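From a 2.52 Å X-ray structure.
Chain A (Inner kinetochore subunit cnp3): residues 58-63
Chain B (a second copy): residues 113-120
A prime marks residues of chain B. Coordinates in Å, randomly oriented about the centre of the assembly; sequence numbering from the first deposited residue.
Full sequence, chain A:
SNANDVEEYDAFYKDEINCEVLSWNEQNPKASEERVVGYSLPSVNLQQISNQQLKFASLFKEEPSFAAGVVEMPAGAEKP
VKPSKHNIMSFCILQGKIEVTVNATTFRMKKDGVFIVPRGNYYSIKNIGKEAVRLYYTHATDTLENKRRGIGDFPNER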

ATOM      1  N   SER A  58       7.322   9.326   6.585  1.00 77.15           N
ATOM      2  CA  SER A  58       5.947   9.393   6.099  1.00 60.42           C
ATOM      3  C   SER A  58       5.898  10.180   4.796  1.00 61.20           C
ATOM      4  O   SER A  58       6.364  11.320   4.753  1.00 85.95           O
ATOM      5  N   LEU A  59       5.358   9.574   3.732  1.00 64.63           N
ATOM      6  CA  LEU A  59       5.341  10.193   2.409  1.00 62.26           C
ATOM      7  C   LEU A  59       3.974  10.733   2.015  1.00 65.88           C
ATOM      8  O   LEU A  59       3.842  11.916   1.707  1.00 85.58           O
ATOM      9  N   PHE A  60       2.951   9.890   2.015  1.00 64.45           N
ATOM     10  CA  PHE A  60       1.611  10.276   1.602  1.00 73.94           C
ATOM     11  C   PHE A  60       0.645  10.120   2.764  1.00 78.14           C
ATOM     12  O   PHE A  60       0.615   9.071   3.414  1.00 75.85           O
ATOM     13  N   LYS A  61      -0.111  11.176   3.043  1.00 81.54           N
ATOM     14  CA  LYS A  61      -1.155  11.149   4.056  1.00 73.88           C
ATOM     15  C   LYS A  61      -2.447  11.627   3.428  1.00 66.49           C
ATOM     16  O   LYS A  61      -2.486  12.715   2.846  1.00 74.92           O
ATOM     17  N   GLU A  62      -3.501  10.813   3.521  1.00 62.80           N
ATOM     18  CA  GLU A  62      -4.852  11.300   3.209  1.00 74.91           C
ATOM     19  C   GLU A  62      -5.738  10.976   4.418  1.00 73.84           C
ATOM     20  O   GLU A  62      -6.523  10.035   4.416  1.00 65.09           O
ATOM     21  N   GLU A  63      -5.618  11.819   5.439  1.00 89.57           N
ATOM     22  CA  GLU A  63      -6.344  11.708   6.693  1.00 95.69           C
ATOM     23  C   GLU A  63      -7.837  11.573   6.439  1.00 82.89           C
ATOM     24  O   GLU A  63      -8.390  12.231   5.546  1.00 79.41           O
TER
ATOM     25  N   GLY B 113      10.358   3.780  -6.862  1.00 73.89           N
ATOM     26  CA  GLY B 113       9.564   4.988  -6.946  1.00 59.75           C
ATOM     27  C   GLY B 113       8.131   4.634  -6.588  1.00 60.86           C
ATOM     28  O   GLY B 113       7.670   3.526  -6.859  1.00 62.43           O
ATOM     29  N   VAL B 114       7.448   5.570  -5.934  1.00 64.66           N
ATOM     30  CA  VAL B 114       6.039   5.419  -5.596  1.00 65.27           C
ATOM     31  C   VAL B 114       5.301   6.697  -5.967  1.00 66.72           C
ATOM     32  O   VAL B 114       5.848   7.800  -5.856  1.00 61.29           O
ATOM     33  N   PHE B 115       4.063   6.548  -6.421  1.00 59.47           N
ATOM     34  CA  PHE B 115       3.210   7.696  -6.657  1.00 76.48           C
ATOM     35  C   PHE B 115       1.793   7.345  -6.233  1.00 68.25           C
ATOM     36  O   PHE B 115       1.424   6.171  -6.145  1.00 51.13           O
ATOM     37  N   ILE B 116       1.016   8.385  -5.926  1.00 62.66           N
ATOM     38  CA  ILE B 116      -0.374   8.242  -5.523  1.00 60.52           C
ATOM     39  C   ILE B 116      -1.250   8.921  -6.556  1.00 62.17           C
ATOM     40  O   ILE B 116      -0.866   9.920  -7.167  1.00 62.09           O
ATOM     41  N   VAL B 117      -2.446   8.382  -6.731  1.00 67.48           N
ATOM     42  CA  VAL B 117      -3.479   9.082  -7.477  1.00 51.29           C
ATOM     43  C   VAL B 117      -4.572   9.417  -6.473  1.00 60.88           C
ATOM     44  O   VAL B 117      -5.363   8.533  -6.115  1.00 48.99           O
ATOM     45  N   PRO B 118      -4.638  10.649  -5.969  1.00 56.10           N
ATOM     46  CA  PRO B 118      -5.678  10.985  -4.990  1.00 55.59           C
ATOM     47  C   PRO B 118      -7.064  10.789  -5.582  1.00 54.55           C
ATOM     48  O   PRO B 118      -7.247  10.735  -6.801  1.00 59.88           O
ATOM     49  N   ARG B 119      -8.051  10.699  -4.692  1.00 55.90           N
ATOM     50  CA  ARG B 119      -9.435  10.585  -5.132  1.00 65.02           C
ATOM     51  C   ARG B 119      -9.797  11.778  -6.008  1.00 57.22           C
ATOM     52  O   ARG B 119      -9.337  12.899  -5.774  1.00 56.57           O
ATOM     53  N   GLY B 120     -10.625  11.525  -7.022  1.00 60.69           N
ATOM     54  CA  GLY B 120     -11.097  12.567  -7.924  1.00 59.26           C
ATOM     55  C   GLY B 120     -10.084  13.046  -8.944  1.00 62.43           C
ATOM     56  O   GLY B 120     -10.115  14.214  -9.328  1.00 78.79           O
TER

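Which side chains fill the gap between the two strands? The strands run nearly parallel, 11° apart, with axes 8.6 Å from each other at closest approach, too far for backbone pairing. Side chains therefore make the contact: Leu59, Phe60 and Glu62 point toward chain B, and Val114′ and Ile116′ point back, while Lys61 and Phe115′ turn away.

How is the Phe60 ring held? With chi1 in the m well, it reaches across to Ile116′ (p, t), whose chi1 leaves CG2 over one face of the ring, 3.6 Å from the Phe60 ring centroid in a CH-pi contact. Val114′ (m) meets the ring edge, its CG2 3.7 Å from Phe60 CE2. Leu59 (m, t) meets the same methyl, its CD1 4.1 Å from Val114′ CG2.

Which donors and acceptors are satisfied across the contact? One pair is: Arg119′ NE donates to Glu62 OE1 at 3.4 Å, a weak hydrogen bond within a salt bridge. Glu62 has chi1 t and chi2 off the wells at 135°; Arg119′ leaves its backbone sideways, but its m, t, m chain brings its end nearer. The N-H...O angle of 158° is favourable, so length is what weakens it. Glu62 OE1 lies near the guanidinium plane, where NE can direct its hydrogen.

What does the other carboxylate oxygen meet? Glu62 OE2 finds no polar partner in the opposing stretch; its nearest neighbour there is Pro118′ CB, 4.1 Å from OE2, which offers no donor.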

ATOM      1  CB  SER A  58       5.043  10.031   7.147  1.00 59.06           C
ATOM      2  OG  SER A  58       4.014  10.758   6.507  1.00 91.00           O
ATOM      3  CB  LEU A  59       5.806   9.187   1.356  1.00 61.73           C
ATOM      4  CG  LEU A  59       7.211   8.640   1.496  1.00 68.15           C
ATOM      5  CD1 LEU A  59       7.376   7.544   0.486  1.00 70.43           C
ATOM      6  CD2 LEU A  59       8.229   9.740   1.281  1.00 58.44           C
ATOM      7  CB  PHE A  60       1.142   9.442   0.409  1.00 66.82           C
ATOM      8  CG  PHE A  60       2.086   9.466  -0.752  1.00 57.78           C
ATOM      9  CD1 PHE A  60       2.369  10.647  -1.404  1.00 60.66           C
ATOM     10  CD2 PHE A  60       2.700   8.305  -1.182  1.00 70.19           C
ATOM     11  CE1 PHE A  60       3.241  10.669  -2.474  1.00 71.34           C
ATOM     12  CE2 PHE A  60       3.566   8.317  -2.253  1.00 73.90           C
ATOM     13  CZ  PHE A  60       3.839   9.499  -2.898  1.00 72.11           C
ATOM     14  CB  LYS A  61      -0.805  12.020   5.260  1.00 85.54           C
ATOM     15  CG  LYS A  61       0.207  11.396   6.207  1.00 99.31           C
ATOM     16  CD  LYS A  61       0.378  12.254   7.442  1.00 98.37           C
ATOM     17  CE  LYS A  61       1.227  11.562   8.488  1.00 89.98           C
ATOM     18  NZ  LYS A  61       1.624  12.506   9.567  1.00 87.53           N
ATOM     19  CB  GLU A  62      -5.439  10.784   1.888  1.00 82.70           C
ATOM     20  CG  GLU A  62      -6.512  11.767   1.329  1.00 86.65           C
ATOM     21  CD  GLU A  62      -6.406  12.055  -0.173  1.00 86.98           C
ATOM     22  OE1 GLU A  62      -7.345  11.705  -0.932  1.00 86.23           O
ATOM     23  OE2 GLU A  62      -5.393  12.655  -0.591  1.00 86.72           O
ATOM     24  CB  GLU A  63      -6.070  12.981   7.511  1.00114.37           C
ATOM     25  CG  GLU A  63      -4.753  13.178   8.299  1.00123.84           C
ATOM     26  CD  GLU A  63      -4.268  11.974   9.105  1.00133.01           C
ATOM     27  OE1 GLU A  63      -4.862  10.860   9.173  1.00133.93           O
ATOM     28  OE2 GLU A  63      -3.144  12.143   9.648  1.00136.11           O
TER
ATOM     29  CB  VAL B 114       5.825   5.082  -4.105  1.00 58.72           C
ATOM     30  CG1 VAL B 114       6.416   3.723  -3.778  1.00 68.75           C
ATOM     31  CG2 VAL B 114       6.430   6.158  -3.217  1.00 65.53           C
ATOM     32  CB  PHE B 115       3.271   8.167  -8.120  1.00 70.94           C
ATOM     33  CG  PHE B 115       2.554   7.272  -9.087  1.00 69.59           C
ATOM     34  CD1 PHE B 115       3.175   6.150  -9.601  1.00 69.93           C
ATOM     35  CD2 PHE B 115       1.270   7.569  -9.507  1.00 70.88           C
ATOM     36  CE1 PHE B 115       2.521   5.334 -10.504  1.00 68.61           C
ATOM     37  CE2 PHE B 115       0.613   6.757 -10.410  1.00 63.32           C
ATOM     38  CZ  PHE B 115       1.240   5.643 -10.910  1.00 62.58           C
ATOM     39  CB  ILE B 116      -0.665   8.851  -4.137  1.00 66.66           C
ATOM     40  CG1 ILE B 116      -0.177  10.306  -4.092  1.00 62.29           C
ATOM     41  CG2 ILE B 116      -0.060   8.000  -3.048  1.00 65.85           C
ATOM     42  CD1 ILE B 116      -0.783  11.119  -2.974  1.00 49.95           C
ATOM     43  CB  VAL B 117      -4.015   8.232  -8.638  1.00 61.79           C
ATOM     44  CG1 VAL B 117      -4.998   9.040  -9.482  1.00 62.26           C
ATOM     45  CG2 VAL B 117      -2.867   7.695  -9.480  1.00 53.29           C
ATOM     46  CB  PRO B 118      -5.416  12.461  -4.671  1.00 52.69           C
ATOM     47  CG  PRO B 118      -4.003  12.702  -5.081  1.00 70.74           C
ATOM     48  CD  PRO B 118      -3.733  11.779  -6.229  1.00 68.37           C
ATOM     49  CB  ARG B 119     -10.372  10.519  -3.925  1.00 58.81           C
ATOM     50  CG  ARG B 119     -10.102   9.356  -2.979  1.00 56.19           C
ATOM     51  CD  ARG B 119     -10.962   9.439  -1.720  1.00 58.01           C
ATOM     52  NE  ARG B 119     -10.548  10.531  -0.844  1.00 52.00           N
ATOM     53  CZ  ARG B 119     -11.211  10.914   0.241  1.00 64.18           C
ATOM     54  NH1 ARG B 119     -12.330  10.294   0.601  1.00 64.72           N
ATOM     55  NH2 ARG B 119     -10.749  11.920   0.968  1.00 79.88           N
TER